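Chitin oligosaccahride binding protein NagB1 from Paenibacillus sp. binds chitin oligosaccharides such as N,N'-diacetylchitobiose as an extracellular solute-binding protein, probably to deliver them for uptake. Local coordinates of one contact, PDB 7EHP (chain A, 2.01 Å), residues Y117-V122 and I262-F267, beside the matching contact of the related chitin oligosaccharide binding protein NagB2 from Paenibacillus sp., PDB 7EHQ (chain B, 1.70 Å), residues G146-F151 and V294-F299. Structure 2 is superposed on structure 1 by the backbone atoms of these residues (RMSD 0.63 Å); each is numbered along its deposited sequence.

Structure 1 (7EHP). With NAG (2-acetamido-2-deoxy-beta-D-glucopyranose), chain C.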
loop_
_atom_site.group_PDB
_atom_site.type_symbol
_atom_site.label_atom_id
_atom_site.label_comp_id
_atom_site.label_asym_id
_atom_site.label_seq_id
_atom_site.Cartn_x
_atom_site.Cartn_y
_atom_site.Cartn_z
ATOM N N TYR A 117 5.189 8.035 1.822
ATOM C CA TYR A 117 5.038 7.837 0.392
ATOM C C TYR A 117 5.353 6.379 0.081
ATOM O O TYR A 117 6.332 5.826 0.595
ATOM C CB TYR A 117 5.975 8.761 -0.394
ATOM C CG TYR A 117 6.100 8.416 -1.858
ATOM C CD1 TYR A 117 5.146 8.844 -2.770
ATOM C CD2 TYR A 117 7.169 7.652 -2.324
ATOM C CE1 TYR A 117 5.254 8.536 -4.111
ATOM C CE2 TYR A 117 7.289 7.346 -3.658
ATOM C CZ TYR A 117 6.327 7.793 -4.547
ATOM O OH TYR A 117 6.435 7.482 -5.873
ATOM N N PHE A 118 4.530 5.754 -0.749
ATOM C CA PHE A 118 4.745 4.358 -1.108
ATOM C C PHE A 118 4.979 4.245 -2.607
ATOM O O PHE A 118 4.501 5.078 -3.379
ATOM C CB PHE A 118 3.542 3.469 -0.673
ATOM C CG PHE A 118 2.398 3.430 -1.664
ATOM C CD1 PHE A 118 2.390 2.519 -2.720
ATOM C CD2 PHE A 118 1.323 4.297 -1.530
ATOM C CE1 PHE A 118 1.331 2.493 -3.641
ATOM C CE2 PHE A 118 0.271 4.284 -2.434
ATOM C CZ PHE A 118 0.269 3.375 -3.487
ATOM N N VAL A 119 5.756 3.230 -3.008
ATOM C CA VAL A 119 5.702 2.662 -4.353
ATOM C C VAL A 119 5.507 1.159 -4.215
ATOM O O VAL A 119 5.866 0.559 -3.200
ATOM C CB VAL A 119 6.964 2.945 -5.226
ATOM C CG1 VAL A 119 7.009 4.379 -5.689
ATOM C CG2 VAL A 119 8.246 2.574 -4.485
ATOM N N GLU A 120 4.930 0.548 -5.245
ATOM C CA GLU A 120 4.848 -0.901 -5.351
ATOM C C GLU A 120 5.605 -1.336 -6.590
ATOM O O GLU A 120 5.445 -0.739 -7.654
ATOM C CB GLU A 120 3.402 -1.377 -5.442
ATOM C CG GLU A 120 2.636 -1.260 -4.162
ATOM C CD GLU A 120 1.222 -1.794 -4.277
ATOM O OE1 GLU A 120 0.952 -2.596 -5.211
ATOM O OE2 GLU A 120 0.387 -1.391 -3.433
ATOM N N GLY A 121 6.429 -2.360 -6.452
ATOM C CA GLY A 121 7.143 -2.896 -7.592
ATOM C C GLY A 121 7.781 -4.204 -7.199
ATOM O O GLY A 121 7.307 -4.869 -6.273
ATOM N N VAL A 122 8.874 -4.563 -7.859
ATOM C CA VAL A 122 9.463 -5.885 -7.734
ATOM C C VAL A 122 10.726 -5.764 -6.903
ATOM O O VAL A 122 11.702 -5.132 -7.328
ATOM C CB VAL A 122 9.755 -6.499 -9.108
ATOM C CG1 VAL A 122 10.251 -7.930 -8.961
ATOM C CG2 VAL A 122 8.501 -6.424 -9.983
ATOM N N ILE A 262 19.661 -7.367 -1.798
ATOM C CA ILE A 262 18.249 -7.123 -2.095
ATOM C C ILE A 262 18.134 -5.843 -2.910
ATOM O O ILE A 262 18.671 -4.799 -2.517
ATOM C CB ILE A 262 17.411 -7.023 -0.809
ATOM C CG1 ILE A 262 17.117 -8.407 -0.245
ATOM C CG2 ILE A 262 16.072 -6.342 -1.117
ATOM C CD1 ILE A 262 16.473 -8.393 1.130
ATOM N N GLY A 263 17.428 -5.914 -4.038
ATOM C CA GLY A 263 17.185 -4.748 -4.868
ATOM C C GLY A 263 15.722 -4.537 -5.216
ATOM O O GLY A 263 14.840 -5.220 -4.692
ATOM N N PHE A 264 15.448 -3.613 -6.125
ATOM C CA PHE A 264 14.075 -3.234 -6.436
ATOM C C PHE A 264 14.065 -2.655 -7.839
ATOM O O PHE A 264 14.938 -1.847 -8.171
ATOM C CB PHE A 264 13.552 -2.209 -5.417
ATOM C CG PHE A 264 12.151 -1.712 -5.686
ATOM C CD1 PHE A 264 11.917 -0.685 -6.587
ATOM C CD2 PHE A 264 11.072 -2.246 -4.998
ATOM C CE1 PHE A 264 10.628 -0.232 -6.827
ATOM C CE2 PHE A 264 9.784 -1.812 -5.237
ATOM C CZ PHE A 264 9.556 -0.791 -6.143
ATOM N N PHE A 265 13.091 -3.052 -8.661
ATOM C CA PHE A 265 12.906 -2.402 -9.952
ATOM C C PHE A 265 11.422 -2.250 -10.261
ATOM O O PHE A 265 10.583 -3.014 -9.779
ATOM C CB PHE A 265 13.630 -3.153 -11.092
ATOM C CG PHE A 265 13.252 -4.606 -11.225
ATOM C CD1 PHE A 265 12.145 -4.988 -11.960
ATOM C CD2 PHE A 265 14.026 -5.589 -10.637
ATOM C CE1 PHE A 265 11.797 -6.330 -12.086
ATOM C CE2 PHE A 265 13.687 -6.930 -10.757
ATOM C CZ PHE A 265 12.572 -7.299 -11.486
ATOM N N SER A 266 11.108 -1.247 -11.075
ATOM C CA SER A 266 9.746 -1.084 -11.566
ATOM C C SER A 266 9.363 -2.271 -12.446
ATOM O O SER A 266 10.210 -2.885 -13.104
ATOM C CB SER A 266 9.622 0.225 -12.342
ATOM O OG SER A 266 8.330 0.365 -12.903
ATOM N N PHE A 267 8.076 -2.611 -12.431
ATOM C CA PHE A 267 7.600 -3.787 -13.149
ATOM C C PHE A 267 7.894 -3.648 -14.639
ATOM O O PHE A 267 7.711 -2.567 -15.201
ATOM C CB PHE A 267 6.096 -3.971 -12.936
ATOM C CG PHE A 267 5.592 -5.288 -13.392
ATOM C CD1 PHE A 267 5.699 -6.406 -12.578
ATOM C CD2 PHE A 267 5.055 -5.429 -14.671
ATOM C CE1 PHE A 267 5.242 -7.650 -13.019
ATOM C CE2 PHE A 267 4.603 -6.653 -15.127
ATOM C CZ PHE A 267 4.702 -7.773 -14.309
HETATM C C1 NAG C . -1.619 -1.135 1.819
HETATM C C2 NAG C . -3.099 -1.458 1.638
HETATM C C3 NAG C . -3.444 -1.525 0.158
HETATM C C4 NAG C . -3.040 -0.229 -0.526
HETATM C C5 NAG C . -1.564 0.067 -0.267
HETATM C C6 NAG C . -1.110 1.394 -0.835
HETATM C C7 NAG C . -4.451 -2.730 3.248
HETATM C C8 NAG C . -4.726 -4.067 3.838
HETATM N N2 NAG C . -3.481 -2.685 2.323
HETATM O O3 NAG C . -4.841 -1.728 0.014
HETATM O O4 NAG C . -3.246 -0.320 -1.929
HETATM O O5 NAG C . -1.302 0.100 1.142
HETATM O O6 NAG C . -1.936 2.469 -0.409
HETATM O O7 NAG C . -5.087 -1.725 3.583
#
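The carbonyl O of Val122 is gripped twice: N of Phe265 gives it a 2.8 Å hydrogen bond, and CA of Phe264 adds a CA-H...O contact at 3.2 Å. N of Val122 bonds in return to O of Phe265 (3.0 Å), completing a hydrogen-bonded antiparallel pair that joins the short strand 262-265 to the long strand 109-125 in the mixed sheet of this solute-binding fold. Over one face of the Phe265 ring, toward its rim, lies CB of Val122, 3.9 Å from the centroid in a CH-pi contact. CG1 of Val122, anti to the backbone N (chi1 -175°), reaches CZ of Phe265 at 3.5 Å, while the CG2 branch meets CD1 of Phe267 at 3.8 Å. The Phe264 ring extends to the other strand, its CZ 3.5 Å from CA of Gly121 and also against CG2 of Val119. Tyr117 OH is held by Gln349. Farther along, Phe118 lays a ring face under NAG C6, and with Glu120 it belongs to the glycan pocket.

Structure 2 (7EHQ). With NAG (2-acetamido-2-deoxy-beta-D-glucopyranose), chain D.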
loop_
_atom_site.group_PDB
_atom_site.type_symbol
_atom_site.label_atom_id
_atom_site.label_comp_id
_atom_site.label_asym_id
_atom_site.label_seq_id
_atom_site.Cartn_x
_atom_site.Cartn_y
_atom_site.Cartn_z
ATOM N N GLY B 146 4.442 8.426 1.809
ATOM C CA GLY B 146 4.119 8.037 0.459
ATOM C C GLY B 146 4.302 6.547 0.284
ATOM O O GLY B 146 4.741 5.839 1.179
ATOM N N PHE B 147 3.931 6.066 -0.895
ATOM C CA PHE B 147 4.250 4.696 -1.248
ATOM C C PHE B 147 4.601 4.618 -2.728
ATOM O O PHE B 147 4.189 5.478 -3.526
ATOM C CB PHE B 147 3.081 3.727 -0.893
ATOM C CG PHE B 147 2.007 3.691 -1.920
ATOM C CD1 PHE B 147 0.994 4.655 -1.931
ATOM C CD2 PHE B 147 2.001 2.684 -2.873
ATOM C CE1 PHE B 147 0.010 4.658 -2.914
ATOM C CE2 PHE B 147 1.049 2.659 -3.858
ATOM C CZ PHE B 147 0.011 3.628 -3.872
ATOM N N VAL B 148 5.438 3.617 -3.066
ATOM C CA VAL B 148 5.453 3.017 -4.404
ATOM C C VAL B 148 5.312 1.509 -4.265
ATOM O O VAL B 148 5.483 0.959 -3.192
ATOM C CB VAL B 148 6.706 3.342 -5.197
ATOM C CG1 VAL B 148 6.693 4.850 -5.499
ATOM C CG2 VAL B 148 7.953 2.978 -4.401
ATOM N N GLU B 149 4.988 0.848 -5.371
ATOM C CA GLU B 149 4.993 -0.618 -5.404
ATOM C C GLU B 149 5.939 -1.068 -6.509
ATOM O O GLU B 149 6.096 -0.366 -7.533
ATOM C CB GLU B 149 3.586 -1.184 -5.630
ATOM C CG GLU B 149 2.665 -0.856 -4.468
ATOM C CD GLU B 149 1.289 -1.450 -4.564
ATOM O OE1 GLU B 149 1.012 -2.305 -5.446
ATOM O OE2 GLU B 149 0.453 -1.040 -3.724
ATOM N N GLY B 150 6.566 -2.222 -6.309
ATOM C CA GLY B 150 7.607 -2.660 -7.229
ATOM C C GLY B 150 8.119 -4.029 -6.853
ATOM O O GLY B 150 7.676 -4.634 -5.877
ATOM N N PHE B 151 9.078 -4.524 -7.644
ATOM C CA PHE B 151 9.671 -5.838 -7.383
ATOM C C PHE B 151 10.937 -5.715 -6.531
ATOM O O PHE B 151 11.954 -5.191 -6.973
ATOM C CB PHE B 151 9.990 -6.560 -8.702
ATOM C CG PHE B 151 8.803 -7.194 -9.360
ATOM C CD1 PHE B 151 8.267 -8.390 -8.895
ATOM C CD2 PHE B 151 8.219 -6.575 -10.490
ATOM C CE1 PHE B 151 7.164 -8.988 -9.523
ATOM C CE2 PHE B 151 7.103 -7.169 -11.127
ATOM C CZ PHE B 151 6.586 -8.380 -10.624
ATOM N N VAL B 294 19.685 -7.888 -1.940
ATOM C CA VAL B 294 18.338 -7.472 -2.352
ATOM C C VAL B 294 18.442 -6.265 -3.277
ATOM O O VAL B 294 19.139 -5.289 -2.959
ATOM C CB VAL B 294 17.433 -7.142 -1.148
ATOM C CG1 VAL B 294 15.990 -6.985 -1.581
ATOM C CG2 VAL B 294 17.526 -8.180 -0.136
ATOM N N GLY B 295 17.752 -6.335 -4.403
ATOM C CA GLY B 295 17.619 -5.201 -5.286
ATOM C C GLY B 295 16.160 -4.889 -5.570
ATOM O O GLY B 295 15.255 -5.425 -4.926
ATOM N N TYR B 296 15.916 -3.984 -6.523
ATOM C CA TYR B 296 14.563 -3.525 -6.763
ATOM C C TYR B 296 14.455 -3.110 -8.217
ATOM O O TYR B 296 15.393 -2.526 -8.771
ATOM C CB TYR B 296 14.245 -2.351 -5.842
ATOM C CG TYR B 296 12.817 -1.861 -5.785
ATOM C CD1 TYR B 296 11.894 -2.449 -4.961
ATOM C CD2 TYR B 296 12.435 -0.735 -6.506
ATOM C CE1 TYR B 296 10.597 -1.961 -4.839
ATOM C CE2 TYR B 296 11.158 -0.248 -6.412
ATOM C CZ TYR B 296 10.244 -0.839 -5.588
ATOM O OH TYR B 296 8.962 -0.314 -5.467
ATOM N N PHE B 297 13.322 -3.418 -8.820
ATOM C CA PHE B 297 13.047 -2.918 -10.168
ATOM C C PHE B 297 11.563 -2.638 -10.306
ATOM O O PHE B 297 10.723 -3.339 -9.742
ATOM C CB PHE B 297 13.560 -3.868 -11.255
ATOM C CG PHE B 297 12.976 -5.288 -11.221
ATOM C CD1 PHE B 297 13.651 -6.316 -10.545
ATOM C CD2 PHE B 297 11.828 -5.603 -11.934
ATOM C CE1 PHE B 297 13.157 -7.613 -10.547
ATOM C CE2 PHE B 297 11.313 -6.879 -11.969
ATOM C CZ PHE B 297 11.987 -7.920 -11.250
ATOM N N ARG B 298 11.245 -1.564 -11.033
ATOM C CA ARG B 298 9.855 -1.265 -11.343
ATOM C C ARG B 298 9.210 -2.383 -12.145
ATOM O O ARG B 298 9.857 -3.114 -12.876
ATOM C CB ARG B 298 9.751 -0.018 -12.247
ATOM C CG ARG B 298 9.846 1.287 -11.586
ATOM C CD ARG B 298 9.211 2.306 -12.541
ATOM N NE ARG B 298 9.894 2.362 -13.832
ATOM C CZ ARG B 298 10.864 3.225 -14.138
ATOM N NH1 ARG B 298 11.301 4.117 -13.230
ATOM N NH2 ARG B 298 11.404 3.199 -15.354
ATOM N N PHE B 299 7.903 -2.440 -12.075
ATOM C CA PHE B 299 7.170 -3.342 -12.939
ATOM C C PHE B 299 7.642 -3.159 -14.381
ATOM O O PHE B 299 7.741 -2.005 -14.854
ATOM C CB PHE B 299 5.659 -3.095 -12.809
ATOM C CG PHE B 299 4.846 -4.130 -13.509
ATOM C CD1 PHE B 299 4.642 -4.057 -14.882
ATOM C CD2 PHE B 299 4.397 -5.243 -12.806
ATOM C CE1 PHE B 299 3.919 -5.052 -15.551
ATOM C CE2 PHE B 299 3.691 -6.250 -13.472
ATOM C CZ PHE B 299 3.457 -6.137 -14.837
HETATM C C1 NAG D . -2.119 -0.833 1.489
HETATM C C2 NAG D . -3.554 -1.276 1.256
HETATM C C3 NAG D . -3.842 -1.399 -0.236
HETATM C C4 NAG D . -3.522 -0.068 -0.923
HETATM C C5 NAG D . -2.073 0.306 -0.638
HETATM C C6 NAG D . -1.662 1.633 -1.240
HETATM C C7 NAG D . -4.725 -2.655 2.890
HETATM C C8 NAG D . -4.880 -4.029 3.509
HETATM N N2 NAG D . -3.794 -2.542 1.942
HETATM O O3 NAG D . -5.230 -1.685 -0.434
HETATM O O4 NAG D . -3.655 -0.238 -2.326
HETATM O O5 NAG D . -1.880 0.414 0.776
HETATM O O6 NAG D . -2.435 2.695 -0.715
HETATM O O7 NAG D . -5.386 -1.688 3.271
HETATM O O HOH W 1 8.030 -1.226 -3.019
HETATM O O HOH W 2 6.433 -0.993 -10.166
#
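Two groups grip the carbonyl O of Phe151: N of Phe297, through a 2.9 Å hydrogen bond, and CA of Tyr296, by a CA-H...O contact at 3.1 Å. N of Phe151 bonds in return to O of Phe297 (2.9 Å), completing the hydrogen-bonded antiparallel pair. CB of Phe151 lies over one face of the Phe297 ring, toward its rim, 3.6 Å from the centroid in a CH-pi contact. With CG anti to the carbonyl carbon (chi1 -79°), the Phe151 ring runs nearly parallel to that of Phe297 but slid aside, CD2 touching CE2 of Phe297 at 3.4 Å, and CE2 of Phe151 meets CD2 of Phe299 at 3.7 Å. The Tyr296 ring extends to the other strand, its CZ 3.6 Å from CA of Gly150, with OH against CG2 of Val148 and hydrogen-bonded to a water at 2.8 Å. A second water bridges O of Glu149 and N of Phe299. Arg298 is held by Ser380 and Ala377, and Phe147 lays a ring face under NAG C6.

Comparison
The exchange of Val122(A) for Phe151(B) replaces a branched side chain by a ring. The CB atoms coincide within the error, and CG2 of Val122(A) lies near CG of Phe151(B), 1.0 Å apart after superposition. CG1 of the valine has no counterpart, while CD1, CE1, CE2 and CZ of the phenylalanine are new. The place of CE2 of Phe151(B) is 2.2 Å apart from CD1 of Phe267(A), a separation too short for both atoms. The side chain of Phe299(B) is shifted, its CB 1.0 Å and its CZ 2.1 Å apart from those of Phe267(A) after superposition, perhaps in answer to the larger ring; the touch is kept. Phe265(A) and Phe297(B) keep their place, and the backbone bonds between N and O of this pair are found in both.

From Phe264(A) to Tyr296(B) the ring atoms stay near each other, CZ to CZ 0.9 Å apart, and the touches on Gly121(A) and Gly150(B) persist. The tyrosine brings a hydroxyl, which is bonded to a water modelled in structure 2.

OG of Ser266(A) goes and the long chain of Arg298(B) turns another way (chi1 -81° against 176°), while CD1 of Ile262(A) has no counterpart in Val294(B). Gly146(B) lacks the side chain of Tyr117(A), and the carbonyl O atoms of Tyr117(A) and Gly146(B) stand 1.7 Å apart after superposition.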